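Local coordinates for protein isomaltose glucohydrolase (Kribbella flavida, PDB 5Z3E) that hydrolyses the alpha-1,6-glucosidic linkage of isomaltose from its non-reducing end, yielding beta-D-glucose and D-glucose, as part of intracellular breakdown of a cyclic tetrasaccharide, at residues Gly109-Asp112 with Asp113-Ala117; Leu235-Ala238 with Ala239-Ser243; Gly249-Gly253 with His254-Trp258; Leu268-Cys271 with Val272-Gly276. The protein carries 1 engineered substitution. All coordinates share one frame; numbering follows the deposited sequence.

From the N terminus onward the four contacts follow one another in series; none nests within or crosses another, and each is local to one continuous run of chain. Contact 1 is a pair of turns in helix 108-119, its centre about 23 Å from that of contact 2 in helix 231-248. That helix runs on into contact 3, where a tight turn closes the hairpin of strands 250-251 and 254-255. Contact 4 closes a turn in the loop leading to helix 283-296. Contacts 3 and 4 touch, with Leu255 CD1 3.6 Å from Cys271 CB, while His213 of helix 206-220 bridges contacts 2 and 4 by hydrogen bonding to both Arg242 and Phe275.

Contact 1: Gly109-Asp112 with Asp113-Ala117; sequences GQVD and DLLAA
Gly109 opens this run of helix by accepting the backbone N-H of Asp113, with Gly109 O 2.8 Å from Asp113 N. The carboxylate of Asp113 folds back over the same carbonyl, its CG 3.2 Å from Gly109 O; its two oxygens lie at similar range but, like the carbonyl, can only accept, so they add no hydrogen bond to it. At Gln110 the carbonyl receives Leu114 N, and the CG of Leu114 rests 3.3 Å from Gln110 O. The glutamine side chain itself runs out fully extended and spends its amide on other partners: Arg107 through OE1 and, weakly, the Gly128 carbonyl through NE2. Val111 carries the apolar part. Its side chain lies alongside that of Leu115, both pointing the same way, with Val111 CG1 4.1 Å from Leu115 CD1, while Leu115 N bonds to Val111 O at 2.9 Å. Asp112 continues the i to i+4 series, its carbonyl taking Ala116 N; its OD1 forms a salt bridge with Arg108, one turn back. The pattern is that of an amphipathic helix, whose apolar side, made by Val111, Leu114 and Leu115, faces helix 175-188: Val111 packs on Val180, Leu114 on Tyr184, and Leu115 on Ala187 and Phe188, while Leu130 lies against Val111 and Gln110.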
loop_
_atom_site.group_PDB
_atom_site.type_symbol
_atom_site.label_atom_id
_atom_site.label_comp_id
_atom_site.label_asym_id
_atom_site.label_seq_id
_atom_site.Cartn_x
_atom_site.Cartn_y
_atom_site.Cartn_z
ATOM N N GLY A 109 8.496 -23.339 4.169
ATOM C CA GLY A 109 7.828 -24.567 4.607
ATOM C C GLY A 109 6.374 -24.355 4.962
ATOM O O GLY A 109 5.517 -25.167 4.599
ATOM N N GLN A 110 6.053 -23.240 5.620
ATOM C CA GLN A 110 4.652 -22.925 5.958
ATOM C C GLN A 110 3.845 -22.821 4.682
ATOM O O GLN A 110 2.736 -23.371 4.598
ATOM C CB GLN A 110 4.586 -21.652 6.802
ATOM C CG GLN A 110 3.162 -21.264 7.190
ATOM C CD GLN A 110 3.099 -20.049 8.101
ATOM O OE1 GLN A 110 4.100 -19.434 8.400
ATOM N NE2 GLN A 110 1.890 -19.679 8.515
ATOM N N VAL A 111 4.355 -22.091 3.685
ATOM C CA VAL A 111 3.643 -21.951 2.426
ATOM C C VAL A 111 3.524 -23.298 1.721
ATOM O O VAL A 111 2.447 -23.649 1.231
ATOM C CB VAL A 111 4.288 -20.878 1.542
ATOM C CG1 VAL A 111 3.752 -20.895 0.141
ATOM C CG2 VAL A 111 4.092 -19.515 2.200
ATOM N N ASP A 112 4.601 -24.083 1.671
ATOM C CA ASP A 112 4.512 -25.395 1.039
ATOM C C ASP A 112 3.438 -26.238 1.724
ATOM O O ASP A 112 2.698 -26.963 1.043
ATOM C CB ASP A 112 5.856 -26.104 1.074
ATOM C CG ASP A 112 6.868 -25.483 0.113
ATOM O OD1 ASP A 112 6.462 -24.717 -0.774
ATOM O OD2 ASP A 112 8.059 -25.808 0.263
ATOM N N ASP A 113 3.364 -26.180 3.043
ATOM C CA ASP A 113 2.354 -26.950 3.765
ATOM C C ASP A 113 0.942 -26.443 3.469
ATOM O O ASP A 113 0.014 -27.271 3.349
ATOM C CB ASP A 113 2.622 -26.889 5.258
ATOM C CG ASP A 113 3.844 -27.680 5.698
ATOM O OD1 ASP A 113 4.402 -28.453 4.891
ATOM O OD2 ASP A 113 4.267 -27.472 6.861
ATOM N N LEU A 114 0.732 -25.145 3.361
ATOM C CA LEU A 114 -0.579 -24.615 3.011
ATOM C C LEU A 114 -0.997 -25.103 1.636
ATOM O O LEU A 114 -2.136 -25.488 1.427
ATOM C CB LEU A 114 -0.576 -23.084 3.050
ATOM C CG LEU A 114 -0.422 -22.451 4.436
ATOM C CD1 LEU A 114 -0.201 -20.950 4.272
ATOM C CD2 LEU A 114 -1.622 -22.681 5.346
ATOM N N LEU A 115 -0.054 -25.081 0.684
ATOM C CA LEU A 115 -0.353 -25.501 -0.667
ATOM C C LEU A 115 -0.657 -26.986 -0.730
ATOM O O LEU A 115 -1.542 -27.435 -1.438
ATOM C CB LEU A 115 0.787 -25.151 -1.619
ATOM C CG LEU A 115 0.772 -23.663 -2.139
ATOM C CD1 LEU A 115 0.316 -22.548 -1.322
ATOM C CD2 LEU A 115 2.188 -23.446 -2.769
ATOM N N ALA A 116 0.091 -27.785 0.038
ATOM C CA ALA A 116 -0.186 -29.224 0.092
ATOM C C ALA A 116 -1.568 -29.481 0.693
ATOM O O ALA A 116 -2.266 -30.407 0.245
ATOM C CB ALA A 116 0.878 -29.900 0.909
ATOM N N ALA A 117 -1.947 -28.715 1.723
ATOM C CA ALA A 117 -3.265 -28.834 2.337
ATOM C C ALA A 117 -4.372 -28.564 1.309
ATOM O O ALA A 117 -5.325 -29.334 1.189
ATOM C CB ALA A 117 -3.369 -27.944 3.555
#

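Contact 2: Leu235-Ala238 with Ala239-Ser243; sequences LQVA and ARIRS
Leu235-Ala238 and Ala239-Ser243 meet as successive turns in the middle of helix 231-248, joined by i to i+4 backbone bonds and by side chains one turn apart. Ile241 N reaches Val237 O at 2.9 Å, and the same step brings Val237 CG1 to 4.3 Å from Ile241 CD1 on the buried side. On the outer side, in one of two conformers, Arg240 runs straight from CG to NE back along the helix. In this conformer, and so only part of the time, Gln236 CG lies over one face of its guanidinium, 3.5 Å from Arg240 NH1, whereas Val237 CG2 comes in at the edge. Arg242 reaches back differently: a bend at chi3 (-57°) folds its guanidinium over the helix, one face turned to Ala238 O, which lies off-centre toward the rim, 3.8 Å from Arg242 NH1. The NH1 group then hydrogen-bonds to His213 NE2. A leucine in place of Arg242 would probably leave that histidine nitrogen without its partner and the Ala238 carbonyl without the flat group over it. Beneath, helix 206-220 takes the buried side, Val237 lying on Leu216, Ala238 on Val217 and His213, and Ile241 on Ile212; Trp189 from a loop covers Val237, Arg240 and Ile241.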
loop_
_atom_site.group_PDB
_atom_site.type_symbol
_atom_site.label_atom_id
_atom_site.label_comp_id
_atom_site.label_asym_id
_atom_site.label_seq_id
_atom_site.Cartn_x
_atom_site.Cartn_y
_atom_site.Cartn_z
ATOM N N LEU A 235 0.802 -14.018 -15.109
ATOM C CA LEU A 235 -0.010 -13.190 -16.001
ATOM C C LEU A 235 -1.400 -13.777 -16.219
ATOM O O LEU A 235 -2.363 -13.027 -16.411
ATOM C CB LEU A 235 0.691 -12.898 -17.311
ATOM C CG LEU A 235 1.988 -12.105 -17.182
ATOM C CD1 LEU A 235 2.456 -11.651 -18.542
ATOM C CD2 LEU A 235 1.851 -10.905 -16.232
ATOM N N GLN A 236 -1.522 -15.103 -16.207
ATOM C CA GLN A 236 -2.831 -15.716 -16.357
ATOM C C GLN A 236 -3.710 -15.408 -15.137
ATOM O O GLN A 236 -4.885 -15.082 -15.283
ATOM C CB GLN A 236 -2.713 -17.200 -16.609
ATOM C CG GLN A 236 -4.008 -17.761 -17.211
ATOM C CD GLN A 236 -4.208 -17.388 -18.688
ATOM O OE1 GLN A 236 -3.324 -17.626 -19.502
ATOM N NE2 GLN A 236 -5.317 -16.790 -19.055
ATOM N N VAL A 237 -3.135 -15.501 -13.933
ATOM C CA VAL A 237 -3.884 -15.162 -12.724
ATOM C C VAL A 237 -4.195 -13.667 -12.703
ATOM O O VAL A 237 -5.308 -13.286 -12.332
ATOM C CB VAL A 237 -3.168 -15.646 -11.458
ATOM C CG1 VAL A 237 -3.758 -15.011 -10.211
ATOM C CG2 VAL A 237 -3.238 -17.153 -11.385
ATOM N N ALA A 238 -3.261 -12.812 -13.112
ATOM C CA ALA A 238 -3.577 -11.393 -13.185
ATOM C C ALA A 238 -4.797 -11.167 -14.091
ATOM O O ALA A 238 -5.669 -10.349 -13.781
ATOM C CB ALA A 238 -2.381 -10.588 -13.624
ATOM N N ALA A 239 -4.884 -11.876 -15.220
ATOM C CA ALA A 239 -6.040 -11.764 -16.092
ATOM C C ALA A 239 -7.319 -12.238 -15.395
ATOM O O ALA A 239 -8.382 -11.643 -15.605
ATOM C CB ALA A 239 -5.796 -12.528 -17.396
ATOM N N ARG A 240 -7.219 -13.306 -14.602
ATOM C CA ARG A 240 -8.353 -13.787 -13.820
ATOM C C ARG A 240 -8.820 -12.745 -12.815
ATOM O O ARG A 240 -10.029 -12.575 -12.602
ATOM C CB ARG A 240 -7.991 -15.082 -13.097
ATOM C CG ARG A 240 -7.720 -16.260 -14.019
ATOM C CD ARG A 240 -7.444 -17.557 -13.300
ATOM N NE ARG A 240 -7.245 -18.618 -14.273
ATOM C CZ ARG A 240 -6.147 -19.355 -14.553
ATOM N NH1 ARG A 240 -4.939 -19.022 -14.036
ATOM N NH2 ARG A 240 -6.186 -20.287 -15.540
ATOM N N ILE A 241 -7.890 -12.031 -12.183
ATOM C CA ILE A 241 -8.245 -10.957 -11.277
ATOM C C ILE A 241 -9.032 -9.886 -12.026
ATOM O O ILE A 241 -10.071 -9.416 -11.564
ATOM C CB ILE A 241 -7.002 -10.363 -10.602
ATOM C CG1 ILE A 241 -6.377 -11.379 -9.639
ATOM C CG2 ILE A 241 -7.372 -9.079 -9.879
ATOM C CD1 ILE A 241 -5.011 -10.999 -9.118
ATOM N N ARG A 242 -8.513 -9.482 -13.187
ATOM C CA ARG A 242 -9.207 -8.465 -13.961
ATOM C C ARG A 242 -10.597 -8.926 -14.386
ATOM O O ARG A 242 -11.536 -8.127 -14.386
ATOM C CB ARG A 242 -8.381 -8.006 -15.158
ATOM C CG ARG A 242 -7.074 -7.357 -14.768
ATOM C CD ARG A 242 -6.370 -6.677 -15.934
ATOM N NE ARG A 242 -6.104 -7.596 -17.033
ATOM C CZ ARG A 242 -4.990 -8.293 -17.238
ATOM N NH1 ARG A 242 -3.947 -8.159 -16.435
ATOM N NH2 ARG A 242 -4.927 -9.162 -18.242
ATOM N N SER A 243 -10.752 -10.202 -14.725
ATOM C CA SER A 243 -12.066 -10.724 -15.059
ATOM C C SER A 243 -13.037 -10.576 -13.895
ATOM O O SER A 243 -14.205 -10.225 -14.076
ATOM C CB SER A 243 -11.997 -12.200 -15.435
ATOM O OG SER A 243 -11.285 -12.421 -16.627
#

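Contact 3: Gly249-Gly253 with His254-Trp258; sequences GVVDG and HLVKW
Val251 and His254 face each other as the hydrogen-bonded pair of a beta hairpin with a two-residue loop, its type I' turn formed by Asp252 and Gly253, both with positive phi. Val251 N bonds to His254 O at 2.9 Å, and His254 N returns to Val251 O. With CG of His254 placed between the backbone N and carbonyl carbon (chi1 56°), the imidazole swings back over the turn until Val251 O sits 3.1 Å above its plane, over the ring centre. The ring's rotation is fixed at its rim. His254 ND1 donates to Leu255 O at 2.8 Å, almost straight at 167° and in the ring plane. At the other nitrogen, a water 2.7 Å from His254 NE2 lies in the ring plane; this water donates to Asp252 OD2. Two valine-based contacts finish the hairpin. Val251 CG2 meets Val256 CG1 at 3.6 Å, the side chains crossing near a right angle, and Val250 CG2 lies 4.0 Å from Leu255 CD2. An alanine at His254 would probably uncover the Val251 carbonyl and strip the Leu255 carbonyl and the bridging water of a partner. Chemically, the turn carbonyl faces an imidazole whose ND1 bears a proton, and the nearby Asp252 carboxylate, joined through water, would if anything favour positive charge on that ring.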
loop_
_atom_site.group_PDB
_atom_site.type_symbol
_atom_site.label_atom_id
_atom_site.label_comp_id
_atom_site.label_asym_id
_atom_site.label_seq_id
_atom_site.Cartn_x
_atom_site.Cartn_y
_atom_site.Cartn_z
ATOM N N GLY A 249 -16.723 -5.806 -9.805
ATOM C CA GLY A 249 -16.023 -4.704 -9.178
ATOM C C GLY A 249 -16.124 -3.362 -9.862
ATOM O O GLY A 249 -15.380 -2.457 -9.493
ATOM N N VAL A 250 -17.064 -3.225 -10.803
ATOM C CA VAL A 250 -17.300 -1.975 -11.511
ATOM C C VAL A 250 -18.790 -1.717 -11.519
ATOM O O VAL A 250 -19.568 -2.583 -11.945
ATOM C CB VAL A 250 -16.772 -2.021 -12.966
ATOM C CG1 VAL A 250 -17.084 -0.725 -13.701
ATOM C CG2 VAL A 250 -15.286 -2.280 -12.990
ATOM N N VAL A 251 -19.212 -0.531 -11.075
ATOM C CA VAL A 251 -20.602 -0.150 -11.059
ATOM C C VAL A 251 -20.671 1.296 -11.533
ATOM O O VAL A 251 -19.880 2.114 -11.100
ATOM C CB VAL A 251 -21.169 -0.234 -9.589
ATOM C CG1 VAL A 251 -22.567 0.302 -9.478
ATOM C CG2 VAL A 251 -21.029 -1.647 -9.064
ATOM N N ASP A 252 -21.611 1.602 -12.420
ATOM C CA ASP A 252 -21.780 2.969 -12.902
ATOM C C ASP A 252 -20.469 3.544 -13.422
ATOM O O ASP A 252 -20.180 4.732 -13.289
ATOM C CB ASP A 252 -22.396 3.853 -11.803
ATOM C CG ASP A 252 -23.753 3.362 -11.337
ATOM O OD1 ASP A 252 -24.513 2.795 -12.151
ATOM O OD2 ASP A 252 -24.043 3.510 -10.139
ATOM N N GLY A 253 -19.659 2.682 -14.036
ATOM C CA GLY A 253 -18.425 3.112 -14.660
ATOM C C GLY A 253 -17.213 3.235 -13.759
ATOM O O GLY A 253 -16.136 3.543 -14.266
ATOM N N HIS A 254 -17.367 3.041 -12.448
ATOM C CA HIS A 254 -16.250 3.191 -11.527
ATOM C C HIS A 254 -15.966 1.899 -10.783
ATOM O O HIS A 254 -16.860 1.070 -10.558
ATOM C CB HIS A 254 -16.479 4.333 -10.499
ATOM C CG HIS A 254 -17.728 4.197 -9.687
ATOM N ND1 HIS A 254 -17.849 3.358 -8.595
ATOM C CD2 HIS A 254 -18.932 4.811 -9.800
ATOM C CE1 HIS A 254 -19.060 3.468 -8.080
ATOM N NE2 HIS A 254 -19.741 4.328 -8.798
ATOM N N LEU A 255 -14.723 1.725 -10.345
ATOM C CA LEU A 255 -14.414 0.654 -9.409
ATOM C C LEU A 255 -15.205 0.847 -8.123
ATOM O O LEU A 255 -15.588 1.969 -7.759
ATOM C CB LEU A 255 -12.916 0.640 -9.099
ATOM C CG LEU A 255 -11.993 0.343 -10.290
ATOM C CD1 LEU A 255 -10.553 0.575 -9.902
ATOM C CD2 LEU A 255 -12.165 -1.071 -10.787
ATOM N N VAL A 256 -15.424 -0.256 -7.412
ATOM C CA VAL A 256 -16.089 -0.259 -6.121
ATOM C C VAL A 256 -15.216 -0.893 -5.059
ATOM O O VAL A 256 -14.239 -1.584 -5.344
ATOM C CB VAL A 256 -17.472 -0.918 -6.190
ATOM C CG1 VAL A 256 -18.399 -0.100 -7.074
ATOM C CG2 VAL A 256 -17.365 -2.352 -6.663
ATOM N N LYS A 257 -15.617 -0.658 -3.814
ATOM C CA LYS A 257 -14.832 -1.004 -2.657
ATOM C C LYS A 257 -14.558 -2.506 -2.542
ATOM O O LYS A 257 -13.416 -2.927 -2.293
ATOM C CB LYS A 257 -15.598 -0.430 -1.475
ATOM C CG LYS A 257 -15.124 -0.734 -0.158
ATOM C CD LYS A 257 -15.781 0.185 0.871
ATOM C CE LYS A 257 -15.483 -0.311 2.169
ATOM N NZ LYS A 257 -14.179 -0.043 2.554
ATOM N N TRP A 258 -15.578 -3.318 -2.690
ATOM C CA TRP A 258 -15.424 -4.764 -2.722
ATOM C C TRP A 258 -16.361 -5.313 -3.776
ATOM O O TRP A 258 -17.329 -4.678 -4.198
ATOM C CB TRP A 258 -15.610 -5.410 -1.344
ATOM C CG TRP A 258 -16.932 -5.239 -0.644
ATOM C CD1 TRP A 258 -18.133 -5.791 -0.989
ATOM C CD2 TRP A 258 -17.148 -4.565 0.602
ATOM N NE1 TRP A 258 -19.076 -5.491 -0.035
ATOM C CE2 TRP A 258 -18.495 -4.749 0.954
ATOM C CE3 TRP A 258 -16.333 -3.850 1.459
ATOM C CZ2 TRP A 258 -19.036 -4.236 2.141
ATOM C CZ3 TRP A 258 -16.873 -3.332 2.623
ATOM C CH2 TRP A 258 -18.209 -3.530 2.948
HETATM O O HOH W 1 -22.406 4.948 -8.581
#

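Contact 4: Leu268-Cys271 with Val272-Gly276; sequences LPAC and VVPFG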
loop_
_atom_site.group_PDB
_atom_site.type_symbol
_atom_site.label_atom_id
_atom_site.label_comp_id
_atom_site.label_asym_id
_atom_site.label_seq_id
_atom_site.Cartn_x
_atom_site.Cartn_y
_atom_site.Cartn_z
ATOM N N LEU A 268 -9.037 2.926 -3.742
ATOM C CA LEU A 268 -9.264 2.447 -5.099
ATOM C C LEU A 268 -8.361 3.041 -6.186
ATOM O O LEU A 268 -8.047 2.328 -7.144
ATOM C CB LEU A 268 -10.727 2.597 -5.510
ATOM C CG LEU A 268 -11.688 1.648 -4.802
ATOM C CD1 LEU A 268 -13.103 1.967 -5.223
ATOM C CD2 LEU A 268 -11.355 0.190 -5.128
ATOM N N PRO A 269 -7.924 4.305 -6.090
ATOM C CA PRO A 269 -7.038 4.790 -7.153
ATOM C C PRO A 269 -5.759 3.961 -7.294
ATOM O O PRO A 269 -5.161 3.971 -8.367
ATOM C CB PRO A 269 -6.774 6.243 -6.745
ATOM C CG PRO A 269 -8.041 6.632 -5.993
ATOM C CD PRO A 269 -8.334 5.389 -5.180
ATOM N N ALA A 270 -5.310 3.264 -6.243
ATOM C CA ALA A 270 -4.128 2.415 -6.365
ATOM C C ALA A 270 -4.295 1.348 -7.439
ATOM O O ALA A 270 -3.315 0.850 -7.985
ATOM C CB ALA A 270 -3.811 1.765 -5.048
ATOM N N CYS A 271 -5.543 0.959 -7.727
ATOM C CA CYS A 271 -5.832 -0.002 -8.771
ATOM C C CYS A 271 -5.525 0.516 -10.174
ATOM O O CYS A 271 -5.458 -0.277 -11.121
ATOM C CB CYS A 271 -7.298 -0.376 -8.714
ATOM S SG CYS A 271 -7.764 -1.237 -7.212
ATOM N N VAL A 272 -5.378 1.836 -10.300
ATOM C CA VAL A 272 -4.971 2.465 -11.549
ATOM C C VAL A 272 -3.454 2.591 -11.495
ATOM O O VAL A 272 -2.740 1.764 -12.084
ATOM C CB VAL A 272 -5.721 3.805 -11.770
ATOM C CG1 VAL A 272 -5.323 4.391 -13.101
ATOM C CG2 VAL A 272 -7.219 3.607 -11.683
ATOM N N VAL A 273 -2.947 3.561 -10.745
ATOM C CA VAL A 273 -1.521 3.677 -10.468
ATOM C C VAL A 273 -1.306 3.434 -8.979
ATOM O O VAL A 273 -1.931 4.097 -8.145
ATOM C CB VAL A 273 -1.009 5.081 -10.861
ATOM C CG1 VAL A 273 0.435 5.265 -10.503
ATOM C CG2 VAL A 273 -1.263 5.342 -12.328
ATOM N N PRO A 274 -0.443 2.484 -8.593
ATOM C CA PRO A 274 0.548 1.795 -9.432
ATOM C C PRO A 274 0.138 0.419 -9.917
ATOM O O PRO A 274 0.900 -0.193 -10.654
ATOM C CB PRO A 274 1.740 1.663 -8.487
ATOM C CG PRO A 274 1.100 1.430 -7.145
ATOM C CD PRO A 274 -0.121 2.337 -7.152
ATOM N N PHE A 275 -1.026 -0.114 -9.519
ATOM C CA PHE A 275 -1.246 -1.545 -9.717
ATOM C C PHE A 275 -1.766 -1.955 -11.090
ATOM O O PHE A 275 -1.717 -3.142 -11.420
ATOM C CB PHE A 275 -2.069 -2.106 -8.598
ATOM C CG PHE A 275 -1.365 -1.930 -7.196
ATOM C CD1 PHE A 275 0.012 -2.157 -7.052
ATOM C CD2 PHE A 275 -2.087 -1.554 -6.145
ATOM C CE1 PHE A 275 0.651 -1.990 -5.824
ATOM C CE2 PHE A 275 -1.467 -1.431 -4.857
ATOM C CZ PHE A 275 -0.086 -1.608 -4.786
ATOM N N GLY A 276 -2.259 -1.032 -11.902
ATOM C CA GLY A 276 -2.414 -1.279 -13.333
ATOM C C GLY A 276 -3.575 -2.137 -13.814
ATOM O O GLY A 276 -3.489 -2.692 -14.902
#
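A pi-turn in the long connection between strand 254-255 and helix 283-296 brings Ala270 against Phe275, starting from the last residue of the short 3-10 segment 268-270. The closing bond links residue i to i+5: Phe275 N lies 2.9 Å from Ala270 O, nearly in line with the carbonyl. Below it, Pro269 O takes Val272 N at 2.9 Å, from well above the carbonyl plane, and Val273 N only weakly. The peptide before Pro274 is cis, which helps the chain to turn back; Pro274 CD lies 4.3 Å from Ala270 CB. Phe275 then points inward. With CG opposite its carbonyl carbon (chi1 -60°), the ring runs back beneath Ala270, and Ala270 CB meets Phe275 CD2 at 3.9 Å. Pro274 CG approaches the ring from the same side as this methyl. An added C-H contact supports the fold-back, Ala270 CA lying 3.3 Å from Val273 O. The turn is buried among helices, consistent with the (alpha/alpha)6 barrel of glycoside hydrolase family 15: Phe275 stacks edge-to-face with Trp158 and touches Ala211 of helix 206-220, Pro269 and Val272 meet Asn326 of helix 317-329, and Leu268, Pro269 and Val272 rest on helix 283-296.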